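Long-range contacts in sporulation-control protein spo0M (Bacillus subtilis, PDB 5CL2), which controls expression of the sporulation regulator gene spo0A and is required for Bacillus subtilis to pass morphological stage 0 of sporulation: residues A[182-187]-A[201-206]; A[176-181]-A[245-250]; A[40-45]-A[77-82]. All coordinates share one frame; numbering follows the deposited sequence.

Contact 1 of 3, residues A[182-187]-A[201-206]; sequences LDELEL and EVDRRA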
loop_
_atom_site.group_PDB
_atom_site.type_symbol
_atom_site.label_atom_id
_atom_site.label_comp_id
_atom_site.label_asym_id
_atom_site.label_seq_id
_atom_site.Cartn_x
_atom_site.Cartn_y
_atom_site.Cartn_z
ATOM N N LEU A 182 -7.059 22.308 22.100
ATOM C CA LEU A 182 -7.534 22.097 20.744
ATOM C C LEU A 182 -9.058 22.030 20.629
ATOM O O LEU A 182 -9.770 21.829 21.622
ATOM C CB LEU A 182 -6.916 20.809 20.183
ATOM C CG LEU A 182 -6.860 19.546 21.051
ATOM C CD1 LEU A 182 -8.249 18.922 21.290
ATOM C CD2 LEU A 182 -5.994 18.518 20.351
ATOM N N ASP A 183 -9.564 22.209 19.420
ATOM C CA ASP A 183 -10.981 21.959 19.187
ATOM C C ASP A 183 -11.242 20.471 18.920
ATOM O O ASP A 183 -12.229 19.899 19.404
ATOM C CB ASP A 183 -11.463 22.851 18.063
ATOM C CG ASP A 183 -11.391 24.305 18.453
ATOM O OD1 ASP A 183 -11.254 24.566 19.668
ATOM O OD2 ASP A 183 -11.445 25.181 17.574
ATOM N N GLU A 184 -10.349 19.817 18.183
ATOM C CA GLU A 184 -10.432 18.368 18.155
ATOM C C GLU A 184 -9.133 17.722 17.720
ATOM O O GLU A 184 -8.298 18.356 17.079
ATOM C CB GLU A 184 -11.630 17.912 17.254
ATOM C CG GLU A 184 -11.462 18.147 15.770
ATOM C CD GLU A 184 -11.627 19.601 15.371
ATOM O OE1 GLU A 184 -12.539 20.264 15.884
ATOM O OE2 GLU A 184 -10.838 20.107 14.545
ATOM N N LEU A 185 -9.018 16.436 18.058
ATOM C CA LEU A 185 -7.880 15.589 17.757
ATOM C C LEU A 185 -8.213 14.532 16.669
ATOM O O LEU A 185 -9.292 13.976 16.664
ATOM C CB LEU A 185 -7.430 14.887 19.035
ATOM C CG LEU A 185 -6.351 13.825 18.890
ATOM C CD1 LEU A 185 -5.026 14.469 18.525
ATOM C CD2 LEU A 185 -6.272 13.012 20.159
ATOM N N GLU A 186 -7.284 14.270 15.759
ATOM C CA GLU A 186 -7.478 13.286 14.711
ATOM C C GLU A 186 -6.355 12.276 14.756
ATOM O O GLU A 186 -5.182 12.665 14.763
ATOM C CB GLU A 186 -7.510 13.948 13.331
ATOM C CG GLU A 186 -8.786 14.735 13.015
ATOM C CD GLU A 186 -8.744 16.175 13.526
ATOM O OE1 GLU A 186 -7.645 16.766 13.701
ATOM O OE2 GLU A 186 -9.832 16.724 13.738
ATOM N N LEU A 187 -6.719 10.991 14.747
ATOM C CA LEU A 187 -5.778 9.880 14.735
ATOM C C LEU A 187 -6.019 8.991 13.524
ATOM O O LEU A 187 -7.167 8.759 13.106
ATOM C CB LEU A 187 -5.880 9.039 16.014
ATOM C CG LEU A 187 -5.654 9.723 17.376
ATOM C CD1 LEU A 187 -5.345 8.719 18.484
ATOM C CD2 LEU A 187 -4.594 10.817 17.309
ATOM N N GLU A 201 -2.976 14.563 14.355
ATOM C CA GLU A 201 -3.164 15.884 13.793
ATOM C C GLU A 201 -4.196 16.590 14.693
ATOM O O GLU A 201 -4.911 15.921 15.438
ATOM C CB GLU A 201 -3.551 15.746 12.314
ATOM C CG GLU A 201 -3.792 16.997 11.509
ATOM C CD GLU A 201 -2.585 17.874 11.282
ATOM O OE1 GLU A 201 -1.663 17.512 10.526
ATOM O OE2 GLU A 201 -2.609 18.973 11.837
ATOM N N VAL A 202 -4.223 17.924 14.710
ATOM C CA VAL A 202 -5.201 18.620 15.536
ATOM C C VAL A 202 -5.917 19.666 14.707
ATOM O O VAL A 202 -5.371 20.158 13.718
ATOM C CB VAL A 202 -4.566 19.318 16.779
ATOM C CG1 VAL A 202 -3.716 18.322 17.585
ATOM C CG2 VAL A 202 -3.737 20.501 16.355
ATOM N N ASP A 203 -7.157 19.962 15.095
ATOM C CA ASP A 203 -7.913 21.097 14.557
ATOM C C ASP A 203 -8.134 21.027 13.043
ATOM O O ASP A 203 -8.291 22.060 12.396
ATOM C CB ASP A 203 -7.218 22.444 14.900
ATOM C CG ASP A 203 -7.277 22.799 16.400
ATOM O OD1 ASP A 203 -8.133 22.244 17.131
ATOM O OD2 ASP A 203 -6.496 23.690 16.837
ATOM N N ARG A 204 -8.223 19.818 12.486
ATOM C CA ARG A 204 -8.544 19.669 11.060
ATOM C C ARG A 204 -9.944 20.199 10.743
ATOM O O ARG A 204 -10.132 20.876 9.722
ATOM C CB ARG A 204 -8.397 18.202 10.627
ATOM C CG ARG A 204 -6.943 17.844 10.259
ATOM C CD ARG A 204 -6.757 16.349 9.982
ATOM N NE ARG A 204 -7.600 15.847 8.894
ATOM C CZ ARG A 204 -7.334 16.028 7.606
ATOM N NH1 ARG A 204 -6.254 16.705 7.231
ATOM N NH2 ARG A 204 -8.148 15.531 6.695
ATOM N N ARG A 205 -10.915 19.946 11.617
ATOM C CA ARG A 205 -12.260 20.457 11.358
ATOM C C ARG A 205 -12.278 21.959 11.493
ATOM O O ARG A 205 -12.862 22.630 10.649
ATOM C CB ARG A 205 -13.321 19.876 12.314
ATOM C CG ARG A 205 -13.489 18.374 12.257
ATOM C CD ARG A 205 -13.315 17.868 10.835
ATOM N NE ARG A 205 -12.704 16.550 10.896
ATOM C CZ ARG A 205 -11.803 16.115 10.027
ATOM N NH1 ARG A 205 -11.397 16.886 9.022
ATOM N NH2 ARG A 205 -11.295 14.913 10.180
ATOM N N ALA A 206 -11.619 22.487 12.532
ATOM C CA ALA A 206 -11.542 23.933 12.713
ATOM C C ALA A 206 -10.943 24.561 11.470
ATOM O O ALA A 206 -11.378 25.615 11.029
ATOM C CB ALA A 206 -10.705 24.308 13.969
#
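Leu-185 faces Val-202 as a non-hydrogen-bonded antiparallel pair, and Glu-186 with Glu-201 forms the hydrogen-bonded pair, bonded both ways. Where the strands end, Asp-203 N donates to Glu-184 O over 2.8 Å, almost straight at 177°. Beyond it residues 204-206 take helical backbone angles without the regular bonds, and carboxylates take over the bonding. Asp-203 turns a syn lone pair of OD1 to the N-H of Asp-183 at 2.7 Å, with a weak second bond from Glu-184 N. Glu-184 has CG between its backbone N and carbonyl carbon (chi1 70°) and bends again at chi2; its OE2 accepts from Ala-206 N at 3.2 Å, on the syn side, and weakly from Arg-205 N. Glu-186 OE1 takes a weak bond from Arg-204 N at 3.3 Å. Its OE2 lies over a face of the Arg-205 guanidinium, 4.0 Å from NE, where opposite charge attracts but no N-H points at it; Arg-205 has its salt bridges with Glu-168 and Glu-170 of strand 165-173, and Arg-204 bonds Glu-168 and, through NH2, Gly-211 O. The apolar part is small: Leu-182 CD2 meets Val-202 CG1 at 3.6 Å, the side chains crossing at about a right angle, and Leu-185 CD1 rests near the same methyl. Acids suit this turn because their oxygens accept backbone N-H groups. Asp-203 OD1 stands 4.3 Å from Glu-184 OE2 and 4.4 Å from Asp-183 OD2, so the backbone donors and nearby arginines would be expected to offset a repulsion that might otherwise raise the proton affinity of these three acids.

Contact 2 of 3, residues A[176-181]-A[245-250]; sequences GYYRQM and EILDQY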
loop_
_atom_site.group_PDB
_atom_site.type_symbol
_atom_site.label_atom_id
_atom_site.label_comp_id
_atom_site.label_asym_id
_atom_site.label_seq_id
_atom_site.Cartn_x
_atom_site.Cartn_y
_atom_site.Cartn_z
ATOM N N GLY A 176 -11.063 20.629 30.619
ATOM C CA GLY A 176 -10.637 22.002 30.448
ATOM C C GLY A 176 -9.260 22.089 29.812
ATOM O O GLY A 176 -9.030 22.910 28.914
ATOM N N TYR A 177 -8.354 21.207 30.227
ATOM C CA TYR A 177 -6.984 21.245 29.712
ATOM C C TYR A 177 -6.986 21.031 28.202
ATOM O O TYR A 177 -6.412 21.813 27.423
ATOM C CB TYR A 177 -6.109 20.168 30.361
ATOM C CG TYR A 177 -4.653 20.244 29.932
ATOM C CD1 TYR A 177 -3.934 21.416 30.102
ATOM C CD2 TYR A 177 -4.010 19.160 29.328
ATOM C CE1 TYR A 177 -2.618 21.509 29.718
ATOM C CE2 TYR A 177 -2.690 19.248 28.930
ATOM C CZ TYR A 177 -1.996 20.430 29.134
ATOM O OH TYR A 177 -0.672 20.552 28.754
ATOM N N TYR A 178 -7.677 19.980 27.777
ATOM C CA TYR A 178 -7.633 19.642 26.366
ATOM C C TYR A 178 -8.502 20.581 25.516
ATOM O O TYR A 178 -8.118 20.900 24.392
ATOM C CB TYR A 178 -7.960 18.155 26.201
ATOM C CG TYR A 178 -6.729 17.322 26.601
ATOM C CD1 TYR A 178 -5.486 17.592 26.046
ATOM C CD2 TYR A 178 -6.797 16.329 27.569
ATOM C CE1 TYR A 178 -4.345 16.874 26.394
ATOM C CE2 TYR A 178 -5.653 15.607 27.929
ATOM C CZ TYR A 178 -4.439 15.887 27.338
ATOM O OH TYR A 178 -3.321 15.176 27.694
ATOM N N ARG A 179 -9.590 21.109 26.071
ATOM C CA ARG A 179 -10.324 22.201 25.415
ATOM C C ARG A 179 -9.423 23.399 25.160
ATOM O O ARG A 179 -9.485 24.027 24.106
ATOM C CB ARG A 179 -11.515 22.638 26.257
ATOM C CG ARG A 179 -12.607 21.579 26.318
ATOM C CD ARG A 179 -13.889 22.105 26.970
ATOM N NE ARG A 179 -14.960 21.120 26.848
ATOM C CZ ARG A 179 -15.312 20.267 27.808
ATOM N NH1 ARG A 179 -14.700 20.312 28.991
ATOM N NH2 ARG A 179 -16.300 19.394 27.595
ATOM N N GLN A 180 -8.572 23.707 26.139
ATOM C CA GLN A 180 -7.659 24.817 25.992
ATOM C C GLN A 180 -6.647 24.484 24.895
ATOM O O GLN A 180 -6.233 25.368 24.140
ATOM C CB GLN A 180 -6.965 25.121 27.322
ATOM C CG GLN A 180 -6.337 26.473 27.365
ATOM C CD GLN A 180 -7.361 27.578 27.470
ATOM O OE1 GLN A 180 -7.325 28.539 26.699
ATOM N NE2 GLN A 180 -8.286 27.455 28.433
ATOM N N MET A 181 -6.260 23.215 24.804
ATOM C CA MET A 181 -5.320 22.780 23.756
ATOM C C MET A 181 -5.835 22.792 22.305
ATOM O O MET A 181 -5.116 23.179 21.372
ATOM C CB MET A 181 -4.846 21.356 24.048
ATOM C CG MET A 181 -3.872 20.814 23.008
ATOM S SD MET A 181 -3.041 19.298 23.521
ATOM C CE MET A 181 -4.241 18.052 23.181
ATOM N N GLU A 245 2.400 12.564 26.628
ATOM C CA GLU A 245 3.636 13.224 26.170
ATOM C C GLU A 245 3.579 13.677 24.710
ATOM O O GLU A 245 4.011 14.792 24.386
ATOM C CB GLU A 245 4.863 12.323 26.358
ATOM C CG GLU A 245 6.187 13.087 26.156
ATOM C CD GLU A 245 7.398 12.417 26.799
ATOM O OE1 GLU A 245 7.220 11.467 27.590
ATOM O OE2 GLU A 245 8.537 12.844 26.506
ATOM N N ILE A 246 3.110 12.786 23.827
ATOM C CA ILE A 246 2.979 13.117 22.409
ATOM C C ILE A 246 2.060 14.318 22.214
ATOM O O ILE A 246 2.381 15.239 21.456
ATOM C CB ILE A 246 2.437 11.913 21.574
ATOM C CG1 ILE A 246 3.412 10.733 21.654
ATOM C CG2 ILE A 246 2.246 12.335 20.131
ATOM C CD1 ILE A 246 2.938 9.449 20.985
ATOM N N LEU A 247 0.925 14.311 22.912
ATOM C CA LEU A 247 -0.038 15.413 22.819
ATOM C C LEU A 247 0.507 16.714 23.423
ATOM O O LEU A 247 0.039 17.797 23.053
ATOM C CB LEU A 247 -1.357 15.053 23.495
ATOM C CG LEU A 247 -2.113 13.874 22.899
ATOM C CD1 LEU A 247 -3.387 13.636 23.685
ATOM C CD2 LEU A 247 -2.389 14.114 21.417
ATOM N N ASP A 248 1.499 16.623 24.320
ATOM C CA ASP A 248 1.971 17.834 24.998
ATOM C C ASP A 248 2.572 18.814 24.019
ATOM O O ASP A 248 2.613 20.013 24.283
ATOM C CB ASP A 248 3.012 17.507 26.076
ATOM C CG ASP A 248 3.634 18.768 26.707
ATOM O OD1 ASP A 248 2.992 19.373 27.598
ATOM O OD2 ASP A 248 4.764 19.161 26.317
ATOM N N GLN A 249 2.992 18.336 22.859
ATOM C CA GLN A 249 3.620 19.249 21.926
ATOM C C GLN A 249 2.628 20.214 21.306
ATOM O O GLN A 249 3.030 21.148 20.611
ATOM C CB GLN A 249 4.323 18.475 20.836
ATOM C CG GLN A 249 3.359 17.757 19.915
ATOM C CD GLN A 249 4.098 17.039 18.834
ATOM O OE1 GLN A 249 4.492 17.651 17.834
ATOM N NE2 GLN A 249 4.317 15.736 19.023
ATOM N N TYR A 250 1.336 19.977 21.546
ATOM C CA TYR A 250 0.275 20.851 21.042
ATOM C C TYR A 250 -0.206 21.876 22.092
ATOM O O TYR A 250 -0.996 22.773 21.772
ATOM C CB TYR A 250 -0.936 20.003 20.578
ATOM C CG TYR A 250 -0.630 19.053 19.431
ATOM C CD1 TYR A 250 -0.327 19.540 18.165
ATOM C CD2 TYR A 250 -0.637 17.675 19.621
ATOM C CE1 TYR A 250 -0.025 18.695 17.129
ATOM C CE2 TYR A 250 -0.344 16.804 18.576
ATOM C CZ TYR A 250 -0.036 17.331 17.333
ATOM O OH TYR A 250 0.255 16.508 16.272
#
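Tyr-177 begins the contact by bringing the end of its side chain near Asp-248. Its CG is anti to the backbone N (chi1 -176°). The OH lies 4.0 Å from Asp-248 OD1, too far for a bond, and the ring and carboxylate planes are only 20° apart. Both residues are exposed, as suits polar groups at the border of an apolar patch. Tyr-178 is buried: CE1 stands 4.3 Å from Leu-247 CD1, which approaches the ring obliquely, while Tyr-177 CD2 lies over the rim of one face and Met-181 SD sits at the edge, in the ring plane. Met-181 has the largest share of the contact. Its chain runs extended through chi1 and chi2, carrying SD across to the other segment, where it lies 3.5 Å from Leu-247 O and 3.7 Å from Tyr-250 CB. The bend at chi3 (81°) then places CE 4.2 Å from Leu-247 CB, the two side chains crossing at about a right angle. A long, unbranched, flexible thioether suits this place, since it can reach from helix 176-181 to the C-terminal part of helix 236-248 and the residues after it. An alanine here would probably open a gap beside Leu-247 O and Tyr-250 CB and leave the edge of the Tyr-178 ring without its sulfur neighbour. The helix 176-181 thus packs by side chains against the end of helix 236-248. Around them, Tyr-178 meets Phe-146 of strand 146-155 and Pro-173 of strand 165-173, and Leu-247 and Tyr-250 rest on Phe-200 of strand 195-202, with Val-224 of strand 224-229 also under Tyr-250.

Contact 3 of 3, residues A[40-45]-A[77-82]; sequences QDIRYI and FTIQPG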
loop_
_atom_site.group_PDB
_atom_site.type_symbol
_atom_site.label_atom_id
_atom_site.label_comp_id
_atom_site.label_asym_id
_atom_site.label_seq_id
_atom_site.Cartn_x
_atom_site.Cartn_y
_atom_site.Cartn_z
ATOM N N GLN A 40 -27.370 -23.303 -16.962
ATOM C CA GLN A 40 -26.504 -22.190 -17.336
ATOM C C GLN A 40 -25.037 -22.465 -17.108
ATOM O O GLN A 40 -24.658 -23.305 -16.282
ATOM C CB GLN A 40 -26.924 -20.912 -16.618
ATOM C CG GLN A 40 -28.378 -20.534 -16.822
ATOM C CD GLN A 40 -28.720 -19.195 -16.212
ATOM O OE1 GLN A 40 -28.809 -19.077 -14.994
ATOM N NE2 GLN A 40 -28.919 -18.179 -17.052
ATOM N N ASP A 41 -24.224 -21.744 -17.875
ATOM C CA ASP A 41 -22.776 -21.829 -17.794
ATOM C C ASP A 41 -22.272 -20.692 -16.938
ATOM O O ASP A 41 -22.410 -19.528 -17.305
ATOM C CB ASP A 41 -22.144 -21.760 -19.179
ATOM C CG ASP A 41 -22.376 -23.019 -19.994
ATOM O OD1 ASP A 41 -22.424 -24.138 -19.416
ATOM O OD2 ASP A 41 -22.520 -22.877 -21.225
ATOM N N ILE A 42 -21.704 -21.044 -15.794
ATOM C CA ILE A 42 -21.150 -20.086 -14.867
ATOM C C ILE A 42 -19.633 -19.919 -15.067
ATOM O O ILE A 42 -18.883 -20.887 -14.984
ATOM C CB ILE A 42 -21.483 -20.506 -13.435
ATOM C CG1 ILE A 42 -22.987 -20.250 -13.206
ATOM C CG2 ILE A 42 -20.573 -19.736 -12.428
ATOM C CD1 ILE A 42 -23.643 -21.094 -12.138
ATOM N N ARG A 43 -19.185 -18.693 -15.331
ATOM C CA ARG A 43 -17.755 -18.454 -15.611
ATOM C C ARG A 43 -16.905 -18.486 -14.339
ATOM O O ARG A 43 -15.849 -19.103 -14.319
ATOM C CB ARG A 43 -17.593 -17.133 -16.363
ATOM C CG ARG A 43 -18.275 -17.207 -17.742
ATOM C CD ARG A 43 -17.867 -16.118 -18.704
ATOM N NE ARG A 43 -17.882 -14.802 -18.073
ATOM C CZ ARG A 43 -17.193 -13.756 -18.517
ATOM N NH1 ARG A 43 -16.435 -13.878 -19.602
ATOM N NH2 ARG A 43 -17.275 -12.586 -17.885
ATOM N N TYR A 44 -17.414 -17.940 -13.244
ATOM C CA TYR A 44 -16.660 -17.937 -12.004
ATOM C C TYR A 44 -17.526 -17.396 -10.883
ATOM O O TYR A 44 -18.524 -16.738 -11.137
ATOM C CB TYR A 44 -15.368 -17.060 -12.136
ATOM C CG TYR A 44 -15.668 -15.592 -12.387
ATOM C CD1 TYR A 44 -16.016 -14.745 -11.334
ATOM C CD2 TYR A 44 -15.611 -15.046 -13.676
ATOM C CE1 TYR A 44 -16.305 -13.406 -11.546
ATOM C CE2 TYR A 44 -15.902 -13.681 -13.899
ATOM C CZ TYR A 44 -16.247 -12.876 -12.820
ATOM O OH TYR A 44 -16.561 -11.530 -12.981
ATOM N N ILE A 45 -17.104 -17.640 -9.644
ATOM C CA ILE A 45 -17.665 -16.965 -8.486
ATOM C C ILE A 45 -16.527 -16.267 -7.717
ATOM O O ILE A 45 -15.593 -16.935 -7.221
ATOM C CB ILE A 45 -18.399 -17.937 -7.544
ATOM C CG1 ILE A 45 -19.487 -18.721 -8.295
ATOM C CG2 ILE A 45 -18.982 -17.191 -6.328
ATOM C CD1 ILE A 45 -20.142 -19.766 -7.427
ATOM N N PHE A 77 -18.200 -23.679 -14.375
ATOM C CA PHE A 77 -18.936 -24.946 -14.324
ATOM C C PHE A 77 -20.337 -24.743 -14.896
ATOM O O PHE A 77 -20.819 -23.624 -14.964
ATOM C CB PHE A 77 -19.020 -25.493 -12.890
ATOM C CG PHE A 77 -19.913 -24.682 -11.965
ATOM C CD1 PHE A 77 -19.423 -23.538 -11.318
ATOM C CD2 PHE A 77 -21.215 -25.091 -11.699
ATOM C CE1 PHE A 77 -20.228 -22.801 -10.453
ATOM C CE2 PHE A 77 -22.027 -24.355 -10.842
ATOM C CZ PHE A 77 -21.524 -23.198 -10.215
ATOM N N THR A 78 -20.997 -25.816 -15.303
ATOM C CA THR A 78 -22.382 -25.704 -15.754
ATOM C C THR A 78 -23.315 -26.186 -14.658
ATOM O O THR A 78 -23.067 -27.208 -14.014
ATOM C CB THR A 78 -22.616 -26.479 -17.046
ATOM O OG1 THR A 78 -21.798 -25.906 -18.066
ATOM C CG2 THR A 78 -24.052 -26.348 -17.498
ATOM N N ILE A 79 -24.357 -25.406 -14.406
ATOM C CA ILE A 79 -25.302 -25.755 -13.372
ATOM C C ILE A 79 -26.594 -26.153 -14.062
ATOM O O ILE A 79 -27.085 -25.424 -14.955
ATOM C CB ILE A 79 -25.507 -24.591 -12.354
ATOM C CG1 ILE A 79 -26.240 -25.086 -11.108
ATOM C CG2 ILE A 79 -26.163 -23.372 -13.004
ATOM C CD1 ILE A 79 -26.212 -24.132 -9.986
ATOM N N GLN A 80 -27.150 -27.300 -13.653
ATOM C CA GLN A 80 -28.372 -27.801 -14.282
ATOM C C GLN A 80 -29.563 -27.232 -13.544
ATOM O O GLN A 80 -29.406 -26.706 -12.430
ATOM C CB GLN A 80 -28.441 -29.349 -14.252
ATOM C CG GLN A 80 -27.279 -30.064 -14.899
ATOM C CD GLN A 80 -27.146 -29.705 -16.359
ATOM O OE1 GLN A 80 -28.132 -29.697 -17.103
ATOM N NE2 GLN A 80 -25.932 -29.346 -16.769
ATOM N N PRO A 81 -30.758 -27.306 -14.171
ATOM C CA PRO A 81 -31.930 -26.655 -13.583
ATOM C C PRO A 81 -32.229 -27.119 -12.166
ATOM O O PRO A 81 -32.291 -28.322 -11.914
ATOM C CB PRO A 81 -33.064 -27.008 -14.541
ATOM C CG PRO A 81 -32.433 -27.543 -15.758
ATOM C CD PRO A 81 -30.978 -27.664 -15.584
ATOM N N GLY A 82 -32.398 -26.150 -11.267
ATOM C CA GLY A 82 -32.746 -26.384 -9.874
ATOM C C GLY A 82 -31.626 -26.989 -9.047
ATOM O O GLY A 82 -31.787 -27.211 -7.846
#
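Phe-77 has CG between its backbone N and carbonyl carbon (chi1 70°), while Ile-42 has CG1 anti to its carbonyl carbon (chi1 -72°). The two side chains lie alongside each other, pointing the same way. Ile-42 CB stands over the ring face of Phe-77 in a CH-pi contact, 4.2 Å from the centroid and offset toward the rim. CD1 of the same isoleucine reaches Phe-77 CZ at 3.6 Å and Ile-79 CG2 at 3.5 Å, and Ile-45 CD1 approaches the ring edge near Phe-77 CE1 at 4.3 Å. Branched and aromatic side chains suit Ile-42 and Ile-79, which are buried, and Phe-77, though the last is itself partly exposed. On the other face Asp-41 and Thr-78 stand side by side; Thr-78 OG1 is modelled as donating to Asp-41 OD1, over a distance too short to trust, but a small polar pair fits an exposed surface. The backbones join by paired bonds at Gln-40 with Ile-79 and at Ile-42 with Phe-77. Strand 60-79 is the outer partner of strand 40-57, whose other side pairs through Arg-43 and Tyr-44 with Asp-113 of strand 106-114, and through Asp-41 with Gln-115 just after it. Against the apolar side chains lies the three-stranded sheet: Val-33 meets Ile-45 and Ile-79, His-85 meets Ile-79, Phe-87 meets Ile-45, and both rings meet Phe-77, in a beta sandwich consistent with the arrestin-like clan.

Overall arrangement
Contacts 1 and 2 lie together at one end of the chain, their centres 11 Å apart, while contact 3 is about 53 and 61 Å from them between centres, across the chain's centre. Contacts 1 and 3 each tie the two strands of a beta hairpin, though in different sheets; contact 2 instead brings two helical pieces together by side chains. All three are partly buried. Carboxylates binding backbone N-H groups dominate contact 1, at the mouth of its hairpin, whereas contact 3 has an apolar inner face and a polar outer one. Contacts 1 and 2 touch through Val-202 CG1 and Tyr-250 CD1, 3.6 Å apart, and through Leu-185 and Leu-247.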